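Local coordinates for succinoglycan biosynthesis protein (Bacillus cereus ATCC 14579, PDB 3B55) that is of unproven function, binds a calcium ion, and belongs to the erythromycin esterase (Ere-like) family, which suggests a hydrolase related to those enzymes, at residues A[175-181]-A[206-212]; A[231-235]-A[259-263]. The protein carries 1 engineered substitution. All blocks are in the same frame, centred on the assembly; numbering follows the deposited sequence.

Contact 1: residues A[175-181]-A[206-212]; sequences SVNENVY and LIPVTKD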
loop_
_atom_site.group_PDB
_atom_site.type_symbol
_atom_site.label_atom_id
_atom_site.label_comp_id
_atom_site.label_asym_id
_atom_site.label_seq_id
_atom_site.Cartn_x
_atom_site.Cartn_y
_atom_site.Cartn_z
ATOM N N SER A 175 1.493 -10.260 -10.337
ATOM C CA SER A 175 1.639 -10.551 -11.755
ATOM C C SER A 175 2.610 -9.574 -12.423
ATOM O O SER A 175 2.959 -8.535 -11.866
ATOM C CB SER A 175 0.281 -10.465 -12.457
ATOM O OG SER A 175 -0.186 -9.127 -12.483
ATOM N N VAL A 176 3.049 -9.931 -13.622
ATOM C CA VAL A 176 3.963 -9.111 -14.407
ATOM C C VAL A 176 3.437 -9.156 -15.831
ATOM O O VAL A 176 3.872 -9.984 -16.642
ATOM C CB VAL A 176 5.386 -9.685 -14.402
ATOM C CG1 VAL A 176 6.285 -8.828 -15.277
ATOM C CG2 VAL A 176 5.914 -9.753 -12.976
ATOM N N ASN A 177 2.496 -8.272 -16.135
ATOM C CA ASN A 177 1.907 -8.252 -17.465
ATOM C C ASN A 177 2.890 -7.817 -18.541
ATOM O O ASN A 177 4.015 -7.416 -18.258
ATOM C CB ASN A 177 0.657 -7.370 -17.470
ATOM C CG ASN A 177 -0.360 -7.805 -16.416
ATOM O OD1 ASN A 177 -0.481 -8.996 -16.114
ATOM N ND2 ASN A 177 -1.098 -6.847 -15.862
ATOM N N GLU A 178 2.443 -7.891 -19.785
ATOM C CA GLU A 178 3.262 -7.557 -20.935
ATOM C C GLU A 178 3.756 -6.106 -21.027
ATOM O O GLU A 178 4.823 -5.857 -21.595
ATOM C CB GLU A 178 2.498 -7.951 -22.204
ATOM C CG GLU A 178 3.357 -8.158 -23.432
ATOM C CD GLU A 178 2.617 -8.911 -24.527
ATOM O OE1 GLU A 178 3.180 -9.068 -25.635
ATOM O OE2 GLU A 178 1.473 -9.353 -24.273
ATOM N N ASN A 179 3.017 -5.147 -20.474
ATOM C CA ASN A 179 3.469 -3.758 -20.554
ATOM C C ASN A 179 4.828 -3.550 -19.898
ATOM O O ASN A 179 5.614 -2.717 -20.341
ATOM C CB ASN A 179 2.433 -2.794 -19.951
ATOM C CG ASN A 179 1.935 -3.232 -18.580
ATOM O OD1 ASN A 179 2.306 -4.295 -18.071
ATOM N ND2 ASN A 179 1.094 -2.403 -17.971
ATOM N N VAL A 180 5.113 -4.310 -18.848
ATOM C CA VAL A 180 6.399 -4.189 -18.171
ATOM C C VAL A 180 7.504 -4.658 -19.114
ATOM O O VAL A 180 8.548 -4.022 -19.226
ATOM C CB VAL A 180 6.434 -5.043 -16.883
ATOM C CG1 VAL A 180 7.868 -5.182 -16.380
ATOM C CG2 VAL A 180 5.563 -4.397 -15.818
ATOM N N TYR A 181 7.260 -5.780 -19.786
ATOM C CA TYR A 181 8.214 -6.350 -20.728
ATOM C C TYR A 181 8.436 -5.423 -21.922
ATOM O O TYR A 181 9.569 -5.275 -22.386
ATOM C CB TYR A 181 7.724 -7.716 -21.213
ATOM C CG TYR A 181 7.746 -8.772 -20.134
ATOM C CD1 TYR A 181 8.948 -9.355 -19.725
ATOM C CD2 TYR A 181 6.569 -9.177 -19.504
ATOM C CE1 TYR A 181 8.977 -10.318 -18.716
ATOM C CE2 TYR A 181 6.588 -10.137 -18.496
ATOM C CZ TYR A 181 7.795 -10.703 -18.108
ATOM O OH TYR A 181 7.819 -11.656 -17.115
ATOM N N LEU A 206 9.110 -15.650 -20.713
ATOM C CA LEU A 206 8.654 -15.206 -19.398
ATOM C C LEU A 206 7.237 -14.642 -19.394
ATOM O O LEU A 206 6.499 -14.817 -18.430
ATOM C CB LEU A 206 9.614 -14.147 -18.851
ATOM C CG LEU A 206 10.882 -14.646 -18.165
ATOM C CD1 LEU A 206 11.878 -13.502 -18.042
ATOM C CD2 LEU A 206 10.533 -15.230 -16.793
ATOM N N ILE A 207 6.863 -13.972 -20.476
ATOM C CA ILE A 207 5.548 -13.354 -20.582
ATOM C C ILE A 207 4.371 -14.269 -20.242
ATOM O O ILE A 207 3.585 -13.957 -19.347
ATOM C CB ILE A 207 5.354 -12.741 -21.989
ATOM C CG1 ILE A 207 6.291 -11.540 -22.156
ATOM C CG2 ILE A 207 3.901 -12.318 -22.192
ATOM C CD1 ILE A 207 6.299 -10.954 -23.551
ATOM N N PRO A 208 4.236 -15.412 -20.935
ATOM C CA PRO A 208 3.124 -16.326 -20.654
ATOM C C PRO A 208 3.062 -16.949 -19.257
ATOM O O PRO A 208 1.985 -17.347 -18.817
ATOM C CB PRO A 208 3.263 -17.382 -21.748
ATOM C CG PRO A 208 4.739 -17.417 -21.981
ATOM C CD PRO A 208 5.084 -15.946 -22.014
ATOM N N VAL A 209 4.191 -17.044 -18.559
ATOM C CA VAL A 209 4.173 -17.644 -17.223
ATOM C C VAL A 209 4.078 -16.651 -16.066
ATOM O O VAL A 209 3.920 -17.053 -14.912
ATOM C CB VAL A 209 5.404 -18.550 -16.991
ATOM C CG1 VAL A 209 5.379 -19.711 -17.977
ATOM C CG2 VAL A 209 6.688 -17.746 -17.130
ATOM N N THR A 210 4.170 -15.357 -16.360
ATOM C CA THR A 210 4.064 -14.355 -15.306
ATOM C C THR A 210 2.743 -13.595 -15.391
ATOM O O THR A 210 2.548 -12.616 -14.672
ATOM C CB THR A 210 5.226 -13.317 -15.347
ATOM O OG1 THR A 210 5.193 -12.600 -16.583
ATOM C CG2 THR A 210 6.572 -14.012 -15.196
ATOM N N LYS A 211 1.832 -14.029 -16.260
ATOM C CA LYS A 211 0.555 -13.333 -16.377
ATOM C C LYS A 211 -0.282 -13.419 -15.102
ATOM O O LYS A 211 -1.217 -12.644 -14.912
ATOM C CB LYS A 211 -0.240 -13.830 -17.596
ATOM C CG LYS A 211 -0.434 -15.335 -17.770
ATOM C CD LYS A 211 -1.201 -15.565 -19.085
ATOM C CE LYS A 211 -1.064 -16.977 -19.647
ATOM N NZ LYS A 211 -1.825 -17.997 -18.882
ATOM N N ASP A 212 0.062 -14.366 -14.234
ATOM C CA ASP A 212 -0.611 -14.543 -12.951
ATOM C C ASP A 212 0.078 -15.626 -12.125
ATOM O O ASP A 212 0.630 -16.580 -12.673
ATOM C CB ASP A 212 -2.114 -14.834 -13.132
ATOM C CG ASP A 212 -2.396 -16.126 -13.881
ATOM O OD1 ASP A 212 -2.118 -17.212 -13.330
ATOM O OD2 ASP A 212 -2.900 -16.043 -15.021
HETATM O O HOH W 1 2.927 -11.400 -18.722
HETATM O O HOH W 2 -2.440 -10.714 -15.840
#

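Contact 2: residues A[231-235]-A[259-263]; sequences AKTIS and ARIIE. Engineered in segment 231-235: Thr-233 (natural residue Gln).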
loop_
_atom_site.group_PDB
_atom_site.type_symbol
_atom_site.label_atom_id
_atom_site.label_comp_id
_atom_site.label_asym_id
_atom_site.label_seq_id
_atom_site.Cartn_x
_atom_site.Cartn_y
_atom_site.Cartn_z
ATOM N N ALA A 231 15.305 -14.090 -15.543
ATOM C CA ALA A 231 15.084 -12.742 -15.022
ATOM C C ALA A 231 16.397 -12.141 -14.518
ATOM O O ALA A 231 16.711 -10.981 -14.810
ATOM C CB ALA A 231 14.049 -12.774 -13.888
ATOM N N LYS A 232 17.158 -12.930 -13.759
ATOM C CA LYS A 232 18.439 -12.464 -13.235
ATOM C C LYS A 232 19.320 -12.039 -14.394
ATOM O O LYS A 232 19.993 -11.011 -14.336
ATOM C CB LYS A 232 19.148 -13.573 -12.455
ATOM C CG LYS A 232 18.648 -13.756 -11.035
ATOM C CD LYS A 232 19.436 -14.831 -10.301
ATOM C CE LYS A 232 18.990 -14.952 -8.841
ATOM N NZ LYS A 232 19.688 -16.059 -8.122
ATOM N N THR A 233 19.304 -12.845 -15.447
ATOM C CA THR A 233 20.092 -12.575 -16.637
ATOM C C THR A 233 19.669 -11.285 -17.338
ATOM O O THR A 233 20.517 -10.530 -17.803
ATOM C CB THR A 233 20.000 -13.760 -17.626
ATOM O OG1 THR A 233 20.824 -14.836 -17.155
ATOM C CG2 THR A 233 20.449 -13.340 -19.013
ATOM N N ILE A 234 18.367 -11.032 -17.424
ATOM C CA ILE A 234 17.890 -9.816 -18.070
ATOM C C ILE A 234 18.408 -8.596 -17.319
ATOM O O ILE A 234 18.928 -7.661 -17.927
ATOM C CB ILE A 234 16.353 -9.766 -18.126
ATOM C CG1 ILE A 234 15.843 -10.837 -19.093
ATOM C CG2 ILE A 234 15.891 -8.380 -18.546
ATOM C CD1 ILE A 234 14.341 -10.843 -19.277
ATOM N N SER A 235 18.270 -8.613 -15.998
ATOM C CA SER A 235 18.748 -7.517 -15.161
ATOM C C SER A 235 20.258 -7.391 -15.272
ATOM O O SER A 235 20.798 -6.287 -15.348
ATOM C CB SER A 235 18.367 -7.753 -13.698
ATOM O OG SER A 235 16.977 -7.584 -13.521
ATOM N N ALA A 259 12.770 -4.409 -14.634
ATOM C CA ALA A 259 13.401 -5.729 -14.706
ATOM C C ALA A 259 13.415 -6.326 -13.301
ATOM O O ALA A 259 13.235 -7.532 -13.114
ATOM C CB ALA A 259 14.827 -5.611 -15.237
ATOM N N ARG A 260 13.632 -5.466 -12.315
ATOM C CA ARG A 260 13.660 -5.889 -10.923
ATOM C C ARG A 260 12.321 -6.525 -10.535
ATOM O O ARG A 260 12.268 -7.437 -9.716
ATOM C CB ARG A 260 13.926 -4.689 -10.021
ATOM C CG ARG A 260 14.234 -5.077 -8.602
ATOM C CD ARG A 260 15.646 -5.621 -8.497
ATOM N NE ARG A 260 15.885 -6.256 -7.204
ATOM C CZ ARG A 260 15.527 -7.501 -6.908
ATOM N NH1 ARG A 260 14.915 -8.250 -7.814
ATOM N NH2 ARG A 260 15.774 -7.994 -5.704
ATOM N N ILE A 261 11.236 -6.032 -11.120
ATOM C CA ILE A 261 9.911 -6.564 -10.822
ATOM C C ILE A 261 9.794 -8.027 -11.259
ATOM O O ILE A 261 9.184 -8.836 -10.564
ATOM C CB ILE A 261 8.812 -5.730 -11.515
ATOM C CG1 ILE A 261 8.788 -4.314 -10.929
ATOM C CG2 ILE A 261 7.460 -6.407 -11.350
ATOM C CD1 ILE A 261 8.385 -4.244 -9.461
ATOM N N ILE A 262 10.374 -8.352 -12.412
ATOM C CA ILE A 262 10.346 -9.710 -12.942
ATOM C C ILE A 262 11.081 -10.662 -11.999
ATOM O O ILE A 262 10.641 -11.798 -11.789
ATOM C CB ILE A 262 11.004 -9.776 -14.339
ATOM C CG1 ILE A 262 10.390 -8.715 -15.253
ATOM C CG2 ILE A 262 10.806 -11.163 -14.937
ATOM C CD1 ILE A 262 11.093 -8.559 -16.584
ATOM N N GLU A 263 12.206 -10.213 -11.442
ATOM C CA GLU A 263 12.957 -11.041 -10.500
ATOM C C GLU A 263 12.156 -11.217 -9.212
ATOM O O GLU A 263 12.147 -12.300 -8.617
ATOM C CB GLU A 263 14.291 -10.398 -10.145
ATOM C CG GLU A 263 15.335 -10.393 -11.250
ATOM C CD GLU A 263 16.656 -9.826 -10.766
ATOM O OE1 GLU A 263 17.405 -10.552 -10.074
ATOM O OE2 GLU A 263 16.931 -8.644 -11.062
HETATM O O HOH W 3 14.351 -9.307 -15.334
#

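Contact 1: residues A[175-181]-A[206-212]
The segment 175-181 leaves strand 167-172 as an extended loop and turns into helix 178-192, meeting on its way the turn 206-212 that joins helices 197-206 and 213-217. Ser-175 lays its CB 3.6 Å from Lys-211 O, while its OG turns to Asp-117, which also accepts a hydrogen bond from Asn-177 N. Val-176 makes the backbone link: its N donates to Thr-210 O at 2.9 Å, almost in line (167°). Val-176 O accepts a hydrogen bond from water 1 (2.7 Å), and the same water donates to Ile-207 O, also at 2.7 Å. Asn-177 does likewise with its side chain, water 2 bridging Asn-177 OD1 (2.6 Å) and Lys-211 O (2.5 Å). At the exposed margin Glu-178 rests its CG 4.1 Å from Ile-207 CD1. One helical turn on, Tyr-181 has its CA-to-CB bond toward 206-212. Ile-207 CG1 sits over one face of its ring in a CH-pi contact, 3.8 Å from the centroid and 22° off the normal, and Tyr-181 CE1 packs 3.9 Å from Leu-206 CB. Tyr-181 OH donates to Thr-210 OG1 at 2.8 Å. Thr-210 OG1 in turn lies 2.9 Å from Val-176 O and 3.2 Å from Leu-206 O, two acceptors within reach of one proton. Past Lys-211 comes Asp-212, the N-cap of helix 213-217: its side chain caps a backbone N there and also hydrogen-bonds Thr-215 OG1. The contact thus joins two loop-to-helix junctions in the helical part of this Ere-like fold.

Contact 2: residues A[231-235]-A[259-263]
Ala-231 sets its CB against both Ile-262 and Glu-263, 3.8 Å from Ile-262 CG2 and 3.8 Å from Glu-263 CG. It belongs to an antiparallel helix pair within the helical region of the Ere-like fold: helices 221-240 and 250-268 run back to back, their local axes 8.7 Å apart at closest approach and crossing at -161°. The small residues Ala-231, Ser-235 and Ala-259 all direct CA-to-CB at the partner helix, which lets the backbones come near: the CA atoms of Ala-231 and Glu-263 are 5.3 Å apart, those of Ser-235 and Ala-259 5.7 Å. On the buried side Ile-234 CG2 approaches Ala-259 CB at 4.4 Å. Ile-234 also reaches Val-199 and Ile-203 of helix 197-206, and Ile-262 packs on Ile-184 of helix 178-192, so the apolar seam continues into the neighbouring helices. Toward solvent the contact turns polar. The extended side chain of Lys-232 passes Glu-263, with Lys-232 CG 3.6 Å from Glu-263 OE1; the CA-to-CB bond of Glu-263 runs sideways, but its carboxylate end comes nearer helix 221-240. Arg-260, nearly one turn earlier on the same helix, adds a long charge-only pairing, its NH1 3.8 Å from Glu-263 OE2 with no N-H aimed at the oxygen. Between the helices, water 3 donates to Ala-231 O at 2.9 Å and Ala-259 O at 3.1 Å. Ser-235 OG lies 3.4 Å from Ala-259 CB and donates a 2.7 Å hydrogen bond to Glu-263 OE2.

Contacts 1 and 2 follow one another along the chain and lie side by side in space, their centres about 12 Å apart. Together they tie helices 178-192, 197-206, 221-240 and 250-268 into one bundle-like cluster with a shared apolar interior. Tyr-181 CE1 of contact 1 packs 3.5 Å from Ile-262 CD1 of contact 2. Leu-206 CD1 touches both helices of contact 2, at 3.8 Å from Ile-234 CD1 and 4.0 Å from Ile-262 CG2. Val-176 CG2 meets Ile-261 CG2 at 4.0 Å. Both contacts lie on the same side of the chain's centre, their centres about 21 and 22 Å from it, and neither is at the calcium site of His-85 and Glu-113.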